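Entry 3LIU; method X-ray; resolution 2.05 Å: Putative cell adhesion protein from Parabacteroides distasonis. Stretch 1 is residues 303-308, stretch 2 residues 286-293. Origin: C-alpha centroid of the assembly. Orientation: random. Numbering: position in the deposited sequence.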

ATOM      1  N   TYR A 303      -0.563   7.083 -17.952  1.00 16.00           N
ATOM      2  CA  TYR A 303      -1.675   6.977 -17.000  1.00 14.98           C
ATOM      3  C   TYR A 303      -2.220   5.577 -16.786  1.00 15.96           C
ATOM      4  O   TYR A 303      -2.351   5.153 -15.633  1.00 13.34           O
ATOM      5  CB  TYR A 303      -2.820   7.865 -17.421  1.00 13.34           C
ATOM      6  CG  TYR A 303      -2.532   9.351 -17.381  1.00 10.02           C
ATOM      7  CD1 TYR A 303      -1.749   9.961 -18.357  1.00 11.12           C
ATOM      8  CD2 TYR A 303      -3.110  10.156 -16.426  1.00 11.96           C
ATOM      9  CE1 TYR A 303      -1.533  11.325 -18.339  1.00 19.90           C
ATOM     10  CE2 TYR A 303      -2.903  11.537 -16.401  1.00 12.52           C
ATOM     11  CZ  TYR A 303      -2.121  12.111 -17.350  1.00 12.91           C
ATOM     12  OH  TYR A 303      -1.915  13.464 -17.322  1.00 15.09           O
ATOM     13  N   ALA A 304      -2.556   4.886 -17.894  1.00 16.44           N
ATOM     14  CA  ALA A 304      -3.157   3.532 -17.868  1.00 14.60           C
ATOM     15  C   ALA A 304      -2.085   2.435 -17.790  1.00 12.14           C
ATOM     16  O   ALA A 304      -1.217   2.384 -18.693  1.00 12.10           O
ATOM     17  CB  ALA A 304      -3.977   3.318 -19.141  1.00 11.91           C
ATOM     18  N   ASN A 305      -2.081   1.560 -16.773  1.00 11.05           N
ATOM     19  CA  ASN A 305      -2.981   1.554 -15.600  1.00 10.43           C
ATOM     20  C   ASN A 305      -2.141   1.738 -14.344  1.00  9.66           C
ATOM     21  O   ASN A 305      -2.158   0.940 -13.403  1.00  8.51           O
ATOM     22  CB  ASN A 305      -3.812   0.255 -15.490  1.00 10.36           C
ATOM     23  CG  ASN A 305      -5.184   0.337 -16.211  1.00 16.85           C
ATOM     24  OD1 ASN A 305      -5.534   1.374 -16.801  1.00 10.69           O
ATOM     25  ND2 ASN A 305      -5.972  -0.795 -16.168  1.00 12.52           N
ATOM     26  N   HIS A 306      -1.386   2.823 -14.343  1.00 11.00           N
ATOM     27  CA  HIS A 306      -0.772   3.297 -13.120  1.00  9.91           C
ATOM     28  C   HIS A 306      -1.853   3.814 -12.224  1.00 11.47           C
ATOM     29  O   HIS A 306      -2.890   4.281 -12.705  1.00  7.89           O
ATOM     30  CB  HIS A 306       0.198   4.405 -13.457  1.00 10.88           C
ATOM     31  CG  HIS A 306       1.433   3.903 -14.117  1.00 13.95           C
ATOM     32  ND1 HIS A 306       2.317   3.067 -13.472  1.00 13.87           N
ATOM     33  CD2 HIS A 306       1.926   4.098 -15.360  1.00 14.05           C
ATOM     34  CE1 HIS A 306       3.312   2.780 -14.292  1.00 17.03           C
ATOM     35  NE2 HIS A 306       3.090   3.378 -15.446  1.00 10.09           N
ATOM     36  N   THR A 307      -1.617   3.737 -10.925  1.00 11.63           N
ATOM     37  CA  THR A 307      -2.578   4.228  -9.949  1.00 11.65           C
ATOM     38  C   THR A 307      -2.721   5.740 -10.075  1.00 12.69           C
ATOM     39  O   THR A 307      -1.705   6.454 -10.152  1.00 11.87           O
ATOM     40  CB  THR A 307      -2.119   3.857  -8.544  1.00 13.31           C
ATOM     41  OG1 THR A 307      -2.028   2.439  -8.468  1.00 10.56           O
ATOM     42  CG2 THR A 307      -3.053   4.350  -7.473  1.00  6.81           C
ATOM     43  N   LEU A 308      -3.981   6.190 -10.151  1.00 10.92           N
ATOM     44  CA  LEU A 308      -4.312   7.610 -10.333  1.00 11.21           C
ATOM     45  C   LEU A 308      -4.983   8.110  -9.084  1.00 12.08           C
ATOM     46  O   LEU A 308      -5.790   7.387  -8.471  1.00 13.67           O
ATOM     47  CB  LEU A 308      -5.294   7.821 -11.525  1.00 12.67           C
ATOM     48  CG  LEU A 308      -4.930   7.201 -12.875  1.00 12.34           C
ATOM     49  CD1 LEU A 308      -6.000   7.441 -13.941  1.00  6.98           C
ATOM     50  CD2 LEU A 308      -3.567   7.667 -13.411  1.00 10.87           C
TER
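Stretch 2, residues 286-293: ENTKGEVK

Where two irregular segments pack together, no sheet or helix pairs off their polar backbone atoms, and each donor or acceptor must be satisfied singly. The meeting of residues 286-293 with residues 303-308 illustrates how this is done. Apart from Leu-308, which is extended, both stretches are loop, and the nearest CA atoms across the stretches are those of Gly-290 and His-306, 4.1 Å apart. From there the 286-293 segment runs one way to Asn-287, beside Asn-305 and Thr-307, and the other way to Val-292, beside Ala-304 and Asn-305.

Two direct hydrogen bonds join the stretches, and both use the backbone of Asn-305, which follows a cis peptide bond. Asn-305 N donates to Gly-290 O at 2.8 Å, nearly linearly, and Asn-305 O accepts from Asn-287 ND2 at 3.0 Å. The same Asn-287 side chain turns its other end inward, Asn-287 OD1 accepting from Gly-290 N at 2.8 Å, so that one amide both braces its own loop and reaches across to the neighbour. Gly-290 CA also makes a C-H...O contact with Asn-305 O at 3.2 Å. Glycine suits this position twice over: its phi is positive, and an ideal CB on Gly-290 would clash with His-306 N at 2.8 Å.

Water serves several of the remaining groups. One molecule donates to Asn-287 O at 2.8 Å, accepts from Thr-307 N at 3.2 Å and bonds His-306 ND1 at 2.9 Å. A second links the other ring nitrogen, His-306 NE2, at 2.8 Å to Lys-289 O at 3.4 Å, both bonds weak. His-306 N makes a weak 2.8 Å hydrogen bond to Tyr-303 O, while Asn-305 OD1 and ND2 and Thr-307 OG1 are bonded elsewhere in the structure. The imidazole lies with one face against Gly-290 CA and with Thr-288 O at its edge, 3.2 Å from His-306 CE1. The apolar contact is modest, Val-292 CG1 lying 4.1 Å from Ala-304 CB; Val-292 CG1 also packs 3.7 Å from the amide carbon Asn-305 CG.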

ATOM      1  N   GLU A 286       1.223  -2.059  -3.862  1.00 12.14           N
ATOM      2  CA  GLU A 286       2.211  -1.587  -4.826  1.00 11.43           C
ATOM      3  C   GLU A 286       1.690  -1.685  -6.238  1.00  9.16           C
ATOM      4  O   GLU A 286       0.983  -2.628  -6.609  1.00 10.17           O
ATOM      5  CB  GLU A 286       3.533  -2.365  -4.737  1.00  9.09           C
ATOM      6  CG  GLU A 286       4.236  -2.248  -3.390  1.00 16.11           C
ATOM      7  CD  GLU A 286       5.702  -2.670  -3.431  1.00 16.23           C
ATOM      8  OE1 GLU A 286       6.002  -3.699  -4.079  1.00 14.43           O
ATOM      9  OE2 GLU A 286       6.532  -2.005  -2.747  1.00 12.31           O
ATOM     10  N   ASN A 287       2.030  -0.666  -7.005  1.00  9.91           N
ATOM     11  CA  ASN A 287       1.846  -0.635  -8.431  1.00 10.60           C
ATOM     12  C   ASN A 287       2.913   0.272  -9.073  1.00 10.24           C
ATOM     13  O   ASN A 287       2.895   1.503  -8.902  1.00 12.15           O
ATOM     14  CB  ASN A 287       0.461  -0.130  -8.784  1.00 11.98           C
ATOM     15  CG  ASN A 287       0.199  -0.180 -10.289  1.00 11.10           C
ATOM     16  OD1 ASN A 287       1.053  -0.630 -11.039  1.00 13.58           O
ATOM     17  ND2 ASN A 287      -0.955   0.330 -10.731  1.00  9.41           N
ATOM     18  N   THR A 288       3.872  -0.352  -9.716  1.00  8.42           N
ATOM     19  CA  THR A 288       4.898   0.342 -10.486  1.00 12.01           C
ATOM     20  C   THR A 288       4.788  -0.014 -11.934  1.00 14.07           C
ATOM     21  O   THR A 288       5.238   0.734 -12.789  1.00 14.53           O
ATOM     22  CB  THR A 288       6.331   0.012  -9.999  1.00 12.91           C
ATOM     23  OG1 THR A 288       6.642  -1.354 -10.284  1.00 11.39           O
ATOM     24  CG2 THR A 288       6.426   0.271  -8.488  1.00 11.32           C
ATOM     25  N   LYS A 289       4.195  -1.163 -12.237  1.00 15.08           N
ATOM     26  CA  LYS A 289       4.122  -1.593 -13.641  1.00 13.76           C
ATOM     27  C   LYS A 289       2.883  -1.120 -14.397  1.00 12.83           C
ATOM     28  O   LYS A 289       2.953  -0.924 -15.595  1.00 12.83           O
ATOM     29  CB  LYS A 289       4.304  -3.106 -13.755  1.00 14.08           C
ATOM     30  CG  LYS A 289       5.741  -3.503 -13.360  1.00 12.39           C
ATOM     31  CD  LYS A 289       5.901  -4.987 -13.213  1.00 20.74           C
ATOM     32  CE  LYS A 289       7.298  -5.384 -12.689  1.00 23.81           C
ATOM     33  NZ  LYS A 289       7.525  -6.852 -12.981  1.00 19.61           N
ATOM     34  N   GLY A 290       1.755  -0.946 -13.720  1.00 12.23           N
ATOM     35  CA  GLY A 290       0.542  -0.423 -14.374  1.00 14.19           C
ATOM     36  C   GLY A 290       0.137  -1.187 -15.629  1.00 12.12           C
ATOM     37  O   GLY A 290      -0.238  -0.587 -16.614  1.00 10.70           O
ATOM     38  N   GLU A 291       0.219  -2.512 -15.597  1.00 12.81           N
ATOM     39  CA  GLU A 291      -0.041  -3.293 -16.823  1.00 10.60           C
ATOM     40  C   GLU A 291      -1.469  -3.161 -17.330  1.00 11.65           C
ATOM     41  O   GLU A 291      -2.421  -3.095 -16.547  1.00 10.82           O
ATOM     42  CB  GLU A 291       0.288  -4.777 -16.655  1.00 11.26           C
ATOM     43  CG  GLU A 291       1.693  -5.080 -16.220  1.00 12.23           C
ATOM     44  CD  GLU A 291       1.769  -5.254 -14.690  1.00 16.25           C
ATOM     45  OE1 GLU A 291       1.146  -4.458 -13.966  1.00 13.59           O
ATOM     46  OE2 GLU A 291       2.396  -6.228 -14.236  1.00 14.52           O
ATOM     47  N   VAL A 292      -1.601  -3.099 -18.659  1.00  9.76           N
ATOM     48  CA  VAL A 292      -2.901  -3.256 -19.325  1.00  9.80           C
ATOM     49  C   VAL A 292      -2.870  -4.539 -20.158  1.00 12.42           C
ATOM     50  O   VAL A 292      -1.813  -5.142 -20.408  1.00 12.87           O
ATOM     51  CB  VAL A 292      -3.288  -2.026 -20.163  1.00 12.20           C
ATOM     52  CG1 VAL A 292      -3.407  -0.769 -19.248  1.00  7.74           C
ATOM     53  CG2 VAL A 292      -2.284  -1.840 -21.365  1.00  9.81           C
ATOM     54  N   LYS A 293      -4.034  -4.981 -20.584  1.00 16.94           N
ATOM     55  CA  LYS A 293      -4.123  -6.214 -21.366  1.00 16.07           C
ATOM     56  C   LYS A 293      -3.467  -6.006 -22.712  1.00 15.98           C
ATOM     57  O   LYS A 293      -3.520  -4.914 -23.246  1.00 13.79           O
ATOM     58  CB  LYS A 293      -5.591  -6.523 -21.581  1.00 17.92           C
ATOM     59  CG  LYS A 293      -5.889  -7.774 -22.348  1.00 28.60           C
ATOM     60  CD  LYS A 293      -7.352  -7.752 -22.817  1.00 39.33           C
ATOM     61  CE  LYS A 293      -8.226  -8.519 -21.874  1.00 45.89           C
ATOM     62  NZ  LYS A 293      -8.193  -9.970 -22.206  1.00 47.54           N
TER
HETATM   63  O   HOH W   1       1.459   3.013 -10.736  1.00 10.52           O
HETATM   64  O   HOH W   2       4.979   1.650 -16.593  1.00 36.80           O